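Local atomic coordinates of enzyme subtilase SubTY from Bacillus sp. TY145 (PDB entry 5FFN), a protein that probably hydrolyses peptide bonds in proteins as a subtilisin-like serine endopeptidase, its chain also binding calcium and sodium ions. Residues A120-A125 / V154-G159; S133-N138 / K160-V165. All coordinates share one frame; numbering follows the deposited sequence.

Contact 1: residues A120-A125 / V154-G159; sequences AIRHVA and VDYAYG
Tyr156 reaches from helix 148-159 to helix 114-131 and lays one face of its ring under the guanidinium of Arg122. Arg122 NH1 does the touching, 3.5 Å from Tyr156 CG and set toward the rim of the ring, an off-centre cation-pi contact with Arg122 CZ 4.5 Å from the Tyr156 ring centroid. The two planes are tilted by 31°, short of a parallel stack. Tyr156 CG stands anti to the backbone N (chi1 178°), which carries the ring across the groove, where Arg122 CG also touches it; the hydroxyl bonds to Asp126 OD1, one turn further along the facing helix. The two helices run nearly parallel, 10° apart, as neighbours on one side of the parallel sheet of the subtilisin fold. Deeper in, Ile121 CG2 packs on Ala157 CB at 3.8 Å, while its CD1 meets Val154 CG2 at 4.1 Å. Ala125 CB lies 3.9 Å from Tyr156 CE2. An alanine in place of Tyr156 would probably leave the Arg122 guanidinium without its ring, Asp126 without its hydroxyl partner and a gap beside Ala125. The helix axes approach to 8.4 Å; the small Ala125 and Ala157 face each other, Ala125 CB lying 3.6 Å from Ala157 CA.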
ATOM      1  N   ALA A 120      -0.011 -12.207  11.285  1.00 12.21           N
ATOM      2  CA  ALA A 120       0.859 -12.248  10.123  1.00 11.58           C
ATOM      3  C   ALA A 120       2.092 -11.331  10.294  1.00 12.02           C
ATOM      4  O   ALA A 120       3.212 -11.747  10.015  1.00 11.26           O
ATOM      5  CB  ALA A 120       0.103 -11.911   8.881  1.00 12.20           C
ATOM      6  N   ILE A 121       1.886 -10.124  10.807  1.00 10.65           N
ATOM      7  CA  ILE A 121       2.999  -9.165  11.092  1.00 11.25           C
ATOM      8  C   ILE A 121       4.013  -9.733  12.093  1.00 11.50           C
ATOM      9  O   ILE A 121       5.215  -9.735  11.867  1.00 11.93           O
ATOM     10  CB  ILE A 121       2.447  -7.823  11.618  1.00 11.21           C
ATOM     11  CG1 ILE A 121       1.554  -7.175  10.566  1.00 10.71           C
ATOM     12  CG2 ILE A 121       3.586  -6.868  11.994  1.00 12.70           C
ATOM     13  CD1 ILE A 121       0.674  -6.048  11.128  1.00  9.74           C
ATOM     14  N   ARG A 122       3.494 -10.240  13.208  1.00 11.86           N
ATOM     15  CA  ARG A 122       4.325 -10.893  14.214  1.00 13.34           C
ATOM     16  C   ARG A 122       5.089 -12.088  13.661  1.00 13.78           C
ATOM     17  O   ARG A 122       6.268 -12.256  13.986  1.00 13.35           O
ATOM     18  CB  ARG A 122       3.485 -11.312  15.408  1.00 14.10           C
ATOM     19  CG  ARG A 122       2.927 -10.125  16.126  1.00 14.82           C
ATOM     20  CD  ARG A 122       2.058 -10.513  17.301  1.00 18.14           C
ATOM     21  NE  ARG A 122       1.880  -9.376  18.189  1.00 21.56           N
ATOM     22  CZ  ARG A 122       2.703  -9.042  19.186  1.00 21.88           C
ATOM     23  NH1 ARG A 122       3.750  -9.770  19.482  1.00 21.43           N
ATOM     24  NH2 ARG A 122       2.427  -7.975  19.910  1.00 26.58           N
ATOM     25  N   HIS A 123       4.428 -12.861  12.805  1.00 12.91           N
ATOM     26  CA  HIS A 123       5.050 -14.014  12.173  1.00 14.12           C
ATOM     27  C   HIS A 123       6.212 -13.592  11.246  1.00 14.52           C
ATOM     28  O   HIS A 123       7.279 -14.166  11.297  1.00 14.09           O
ATOM     29  CB  HIS A 123       4.003 -14.851  11.462  1.00 14.00           C
ATOM     30  CG  HIS A 123       4.541 -16.129  10.896  1.00 17.94           C
ATOM     31  ND1 HIS A 123       4.782 -17.244  11.669  1.00 24.86           N
ATOM     32  CD2 HIS A 123       4.907 -16.458   9.638  1.00 21.59           C
ATOM     33  CE1 HIS A 123       5.292 -18.203  10.910  1.00 24.54           C
ATOM     34  NE2 HIS A 123       5.369 -17.760   9.670  1.00 21.71           N
ATOM     35  N   VAL A 124       6.020 -12.550  10.443  1.00 13.39           N
ATOM     36  CA  VAL A 124       7.125 -11.999   9.656  1.00 13.49           C
ATOM     37  C   VAL A 124       8.339 -11.719  10.550  1.00 12.32           C
ATOM     38  O   VAL A 124       9.452 -12.125  10.219  1.00 12.75           O
ATOM     39  CB  VAL A 124       6.732 -10.689   8.896  1.00 13.60           C
ATOM     40  CG1 VAL A 124       7.972 -10.051   8.212  1.00 12.51           C
ATOM     41  CG2 VAL A 124       5.644 -10.936   7.882  1.00 13.94           C
ATOM     42  N   ALA A 125       8.117 -11.008  11.650  1.00 12.93           N
ATOM     43  CA  ALA A 125       9.178 -10.605  12.586  1.00 12.79           C
ATOM     44  C   ALA A 125       9.897 -11.829  13.158  1.00 13.51           C
ATOM     45  O   ALA A 125      11.132 -11.879  13.184  1.00 12.72           O
ATOM     46  CB  ALA A 125       8.619  -9.756  13.690  1.00 13.15           C
ATOM     47  N   VAL A 154       2.892  -4.209  14.718  1.00  9.87           N
ATOM     48  CA  VAL A 154       3.831  -3.353  13.986  1.00  9.81           C
ATOM     49  C   VAL A 154       5.035  -3.001  14.874  1.00 10.84           C
ATOM     50  O   VAL A 154       6.182  -3.064  14.406  1.00 10.85           O
ATOM     51  CB  VAL A 154       3.104  -2.087  13.456  1.00 10.35           C
ATOM     52  CG1 VAL A 154       4.111  -0.972  13.069  1.00 12.26           C
ATOM     53  CG2 VAL A 154       2.157  -2.475  12.337  1.00 10.75           C
ATOM     54  N   ASP A 155       4.780  -2.613  16.128  1.00 10.59           N
ATOM     55  CA  ASP A 155       5.875  -2.244  17.057  1.00 12.15           C
ATOM     56  C   ASP A 155       6.779  -3.431  17.364  1.00 12.72           C
ATOM     57  O   ASP A 155       7.965  -3.268  17.493  1.00 12.68           O
ATOM     58  CB  ASP A 155       5.349  -1.592  18.330  1.00 12.72           C
ATOM     59  CG  ASP A 155       4.731  -0.224  18.062  1.00 16.94           C
ATOM     60  OD1 ASP A 155       4.967   0.330  16.963  1.00 21.14           O
ATOM     61  OD2 ASP A 155       3.976   0.263  18.916  1.00 19.72           O
ATOM     62  N   TYR A 156       6.175  -4.610  17.501  1.00 12.38           N
ATOM     63  CA  TYR A 156       6.911  -5.839  17.709  1.00 12.38           C
ATOM     64  C   TYR A 156       7.856  -6.096  16.537  1.00 11.64           C
ATOM     65  O   TYR A 156       9.038  -6.390  16.743  1.00 11.88           O
ATOM     66  CB  TYR A 156       5.938  -6.988  17.853  1.00 13.36           C
ATOM     67  CG  TYR A 156       6.563  -8.355  18.031  1.00 14.23           C
ATOM     68  CD1 TYR A 156       7.115  -8.721  19.263  1.00 16.17           C
ATOM     69  CD2 TYR A 156       6.574  -9.288  16.999  1.00 14.05           C
ATOM     70  CE1 TYR A 156       7.633  -9.981  19.447  1.00 16.49           C
ATOM     71  CE2 TYR A 156       7.088 -10.569  17.181  1.00 14.79           C
ATOM     72  CZ  TYR A 156       7.619 -10.898  18.401  1.00 18.52           C
ATOM     73  OH  TYR A 156       8.101 -12.174  18.592  1.00 19.13           O
ATOM     74  N   ALA A 157       7.345  -5.940  15.312  1.00 11.06           N
ATOM     75  CA  ALA A 157       8.137  -6.196  14.118  1.00 10.52           C
ATOM     76  C   ALA A 157       9.217  -5.157  13.945  1.00 10.91           C
ATOM     77  O   ALA A 157      10.352  -5.497  13.565  1.00 10.50           O
ATOM     78  CB  ALA A 157       7.237  -6.261  12.907  1.00 10.96           C
ATOM     79  N   TYR A 158       8.888  -3.899  14.218  1.00 10.90           N
ATOM     80  CA  TYR A 158       9.870  -2.808  14.071  1.00 11.85           C
ATOM     81  C   TYR A 158      10.991  -3.008  15.089  1.00 11.91           C
ATOM     82  O   TYR A 158      12.168  -2.731  14.802  1.00 11.95           O
ATOM     83  CB  TYR A 158       9.227  -1.441  14.262  1.00 11.83           C
ATOM     84  CG  TYR A 158      10.064  -0.266  13.739  1.00  9.15           C
ATOM     85  CD1 TYR A 158      10.159  -0.020  12.374  1.00 11.52           C
ATOM     86  CD2 TYR A 158      10.779   0.568  14.609  1.00 11.32           C
ATOM     87  CE1 TYR A 158      10.918   1.060  11.875  1.00 12.91           C
ATOM     88  CE2 TYR A 158      11.550   1.647  14.118  1.00 12.58           C
ATOM     89  CZ  TYR A 158      11.599   1.886  12.743  1.00 14.37           C
ATOM     90  OH  TYR A 158      12.320   2.930  12.215  1.00 12.85           O
ATOM     91  N   GLY A 159      10.617  -3.544  16.256  1.00 12.60           N
ATOM     92  CA  GLY A 159      11.568  -3.807  17.335  1.00 12.61           C
ATOM     93  C   GLY A 159      12.500  -4.949  17.018  1.00 13.02           C
ATOM     94  O   GLY A 159      13.513  -5.093  17.682  1.00 14.32           O
TER

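Contact 2: residues S133-N138 / K160-V165; sequences SKVVIN and KGVLIV
Ile137, on the face of the sheet that turns to helix 114-131, packs on Val162: Val162 CG1, anti to its backbone N (chi1 176°), lies 3.7 Å from Ile137 CG1 and equally near Ile137 CD1. Ile164 follows on the same face, side by side with Ile137. On the opposite face Val136 CG1 meets Val165 CG2 at 3.8 Å and Leu163 CD2 a little further off, and Asn138, its ND2 bonded to Ser140 OG, turns toward helix 250-267. Between these layers the strands pair in parallel, the first and last strands of a beta-alpha-beta unit whose helix is 148-159. The bond from Ile137 N to Leu163 O is 2.8 Å and nearly straight (169°), and Val165 N reaches Ile137 O at 2.9 Å. Toward the partly exposed Ser133 and Gly161 the pairing slackens: Leu163 N to Val135 O stretches to 3.2 Å and bends to 148°. Beyond it a water accepts from Val135 N at 3.0 Å and donates to the carbonyls of Ser133 and Gly161. Gly161, with positive phi, closes helix 148-159 in a Schellman motif and turns the chain into the strand. Three amide-carbonyl bonds thus hold the backbone groups the strands turn to each other, strand 29-35 pairing with the other edge of Val136 and Asn138, while at the outer end one water joins the segments where direct bonding stops.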
ATOM      1  N   SER A 133      17.084 -12.778   8.097  1.00 19.07           N
ATOM      2  CA  SER A 133      16.759 -12.097   6.852  1.00 18.47           C
ATOM      3  C   SER A 133      16.507 -10.575   7.029  1.00 16.58           C
ATOM      4  O   SER A 133      16.104 -10.078   8.096  1.00 16.00           O
ATOM      5  CB  SER A 133      15.528 -12.735   6.198  1.00 18.76           C
ATOM      6  OG  SER A 133      15.697 -14.131   5.957  1.00 20.02           O
ATOM      7  N   LYS A 134      16.744  -9.859   5.936  1.00 16.53           N
ATOM      8  CA  LYS A 134      16.396  -8.434   5.825  1.00 15.77           C
ATOM      9  C   LYS A 134      15.027  -8.397   5.141  1.00 13.63           C
ATOM     10  O   LYS A 134      14.864  -8.863   4.024  1.00 14.00           O
ATOM     11  CB  LYS A 134      17.449  -7.671   5.020  1.00 16.31           C
ATOM     12  CG  LYS A 134      18.803  -7.593   5.694  1.00 18.23           C
ATOM     13  CD  LYS A 134      19.859  -7.019   4.792  1.00 25.11           C
ATOM     14  CE  LYS A 134      21.266  -7.392   5.283  1.00 29.39           C
ATOM     15  NZ  LYS A 134      21.426  -7.319   6.745  1.00 32.62           N
ATOM     16  N   VAL A 135      14.021  -7.884   5.847  1.00 12.09           N
ATOM     17  CA  VAL A 135      12.666  -7.992   5.400  1.00 12.57           C
ATOM     18  C   VAL A 135      11.971  -6.629   5.456  1.00 12.45           C
ATOM     19  O   VAL A 135      12.098  -5.893   6.431  1.00 12.00           O
ATOM     20  CB  VAL A 135      11.835  -9.000   6.255  1.00 13.01           C
ATOM     21  CG1 VAL A 135      10.423  -9.192   5.668  1.00 13.25           C
ATOM     22  CG2 VAL A 135      12.590 -10.350   6.413  1.00 14.12           C
ATOM     23  N   VAL A 136      11.247  -6.333   4.390  1.00 11.29           N
ATOM     24  CA  VAL A 136      10.383  -5.180   4.338  1.00 11.30           C
ATOM     25  C   VAL A 136       8.932  -5.715   4.237  1.00 10.88           C
ATOM     26  O   VAL A 136       8.632  -6.526   3.364  1.00 11.61           O
ATOM     27  CB  VAL A 136      10.653  -4.349   3.085  1.00 11.67           C
ATOM     28  CG1 VAL A 136       9.748  -3.067   3.060  1.00 13.82           C
ATOM     29  CG2 VAL A 136      12.138  -3.948   3.011  1.00 12.57           C
ATOM     30  N   ILE A 137       8.065  -5.260   5.127  1.00 10.27           N
ATOM     31  CA  ILE A 137       6.652  -5.570   5.065  1.00 10.87           C
ATOM     32  C   ILE A 137       5.980  -4.507   4.226  1.00  9.89           C
ATOM     33  O   ILE A 137       6.183  -3.300   4.458  1.00 11.14           O
ATOM     34  CB  ILE A 137       6.012  -5.564   6.444  1.00  9.98           C
ATOM     35  CG1 ILE A 137       6.462  -6.795   7.224  1.00 11.63           C
ATOM     36  CG2 ILE A 137       4.496  -5.491   6.311  1.00 10.42           C
ATOM     37  CD1 ILE A 137       6.010  -6.819   8.707  1.00 11.41           C
ATOM     38  N   ASN A 138       5.187  -4.962   3.277  1.00  8.59           N
ATOM     39  CA  ASN A 138       4.239  -4.148   2.563  1.00 10.23           C
ATOM     40  C   ASN A 138       2.815  -4.413   3.001  1.00  9.83           C
ATOM     41  O   ASN A 138       2.322  -5.552   2.873  1.00  9.54           O
ATOM     42  CB  ASN A 138       4.353  -4.439   1.062  1.00  9.02           C
ATOM     43  CG  ASN A 138       3.506  -3.511   0.189  1.00 10.61           C
ATOM     44  OD1 ASN A 138       4.058  -2.637  -0.488  1.00 10.98           O
ATOM     45  ND2 ASN A 138       2.154  -3.720   0.167  1.00  8.47           N
ATOM     46  N   LYS A 160      12.137  -5.787  16.062  1.00 12.46           N
ATOM     47  CA  LYS A 160      12.949  -6.897  15.576  1.00 13.66           C
ATOM     48  C   LYS A 160      13.608  -6.622  14.190  1.00 13.37           C
ATOM     49  O   LYS A 160      14.060  -7.560  13.511  1.00 12.21           O
ATOM     50  CB  LYS A 160      12.105  -8.174  15.557  1.00 15.01           C
ATOM     51  CG  LYS A 160      11.672  -8.646  16.963  1.00 19.00           C
ATOM     52  CD  LYS A 160      10.647  -9.742  16.880  1.00 24.70           C
ATOM     53  CE  LYS A 160      11.041 -10.981  17.631  1.00 29.50           C
ATOM     54  NZ  LYS A 160      12.195 -11.618  17.022  1.00 31.72           N
ATOM     55  N   GLY A 161      13.738  -5.338  13.824  1.00 12.70           N
ATOM     56  CA  GLY A 161      14.505  -4.907  12.645  1.00 12.53           C
ATOM     57  C   GLY A 161      13.849  -5.073  11.286  1.00 12.52           C
ATOM     58  O   GLY A 161      14.547  -5.183  10.265  1.00 14.33           O
ATOM     59  N   VAL A 162      12.512  -5.175  11.271  1.00 11.54           N
ATOM     60  CA  VAL A 162      11.722  -5.309  10.035  1.00 10.75           C
ATOM     61  C   VAL A 162      11.172  -3.921   9.666  1.00 10.40           C
ATOM     62  O   VAL A 162      10.591  -3.236  10.525  1.00 11.14           O
ATOM     63  CB  VAL A 162      10.519  -6.285  10.213  1.00 11.35           C
ATOM     64  CG1 VAL A 162       9.657  -6.332   8.944  1.00 11.38           C
ATOM     65  CG2 VAL A 162      11.001  -7.711  10.544  1.00 12.65           C
ATOM     66  N   LEU A 163      11.398  -3.484   8.433  1.00  9.69           N
ATOM     67  CA  LEU A 163      10.846  -2.202   7.964  1.00 10.28           C
ATOM     68  C   LEU A 163       9.365  -2.427   7.618  1.00 10.49           C
ATOM     69  O   LEU A 163       9.023  -3.409   6.958  1.00 11.84           O
ATOM     70  CB  LEU A 163      11.570  -1.727   6.716  1.00 11.08           C
ATOM     71  CG  LEU A 163      11.162  -0.344   6.216  1.00  9.70           C
ATOM     72  CD1 LEU A 163      11.558   0.712   7.248  1.00 12.16           C
ATOM     73  CD2 LEU A 163      11.782  -0.080   4.888  1.00 13.13           C
ATOM     74  N   ILE A 164       8.505  -1.509   8.026  1.00 10.37           N
ATOM     75  CA  ILE A 164       7.079  -1.577   7.708  1.00  9.71           C
ATOM     76  C   ILE A 164       6.699  -0.379   6.823  1.00  9.62           C
ATOM     77  O   ILE A 164       6.849   0.796   7.228  1.00  9.35           O
ATOM     78  CB  ILE A 164       6.158  -1.620   8.990  1.00 10.27           C
ATOM     79  CG1 ILE A 164       6.466  -2.850   9.877  1.00 13.09           C
ATOM     80  CG2 ILE A 164       4.702  -1.686   8.620  1.00 11.73           C
ATOM     81  CD1 ILE A 164       7.318  -2.519  11.009  1.00 15.34           C
ATOM     82  N   VAL A 165       6.147  -0.712   5.674  1.00  8.71           N
ATOM     83  CA  VAL A 165       5.684   0.264   4.701  1.00  9.07           C
ATOM     84  C   VAL A 165       4.193   0.029   4.460  1.00  8.65           C
ATOM     85  O   VAL A 165       3.777  -1.109   4.208  1.00  9.11           O
ATOM     86  CB  VAL A 165       6.499   0.157   3.383  1.00  9.26           C
ATOM     87  CG1 VAL A 165       6.047   1.254   2.430  1.00  9.51           C
ATOM     88  CG2 VAL A 165       8.017   0.283   3.633  1.00 10.40           C
TER
HETATM   89  O   HOH W   1      14.491  -7.560   8.747  1.00 14.37           O

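Overall arrangement
Both contacts are largely buried, but the centre of contact 2 lies about 11 Å from the chain's centre, that of contact 1 about 16 Å. They interlock along the chain: helix 114-131 leads into strand 134-142, and helix 148-159 into strand 163-167, so contact 1 pairs the two helices and contact 2 the strands that follow them. Val124 of one layer packs on Val135 and Ile137 of the other, and Val154 O touches Ile164 CD1. The helix pair meets by side-chain packing, without direct backbone pairing, and has an aromatic-cation contact at its partly exposed rim; the strand pair relies on backbone hydrogen bonds, with a water at its outer end.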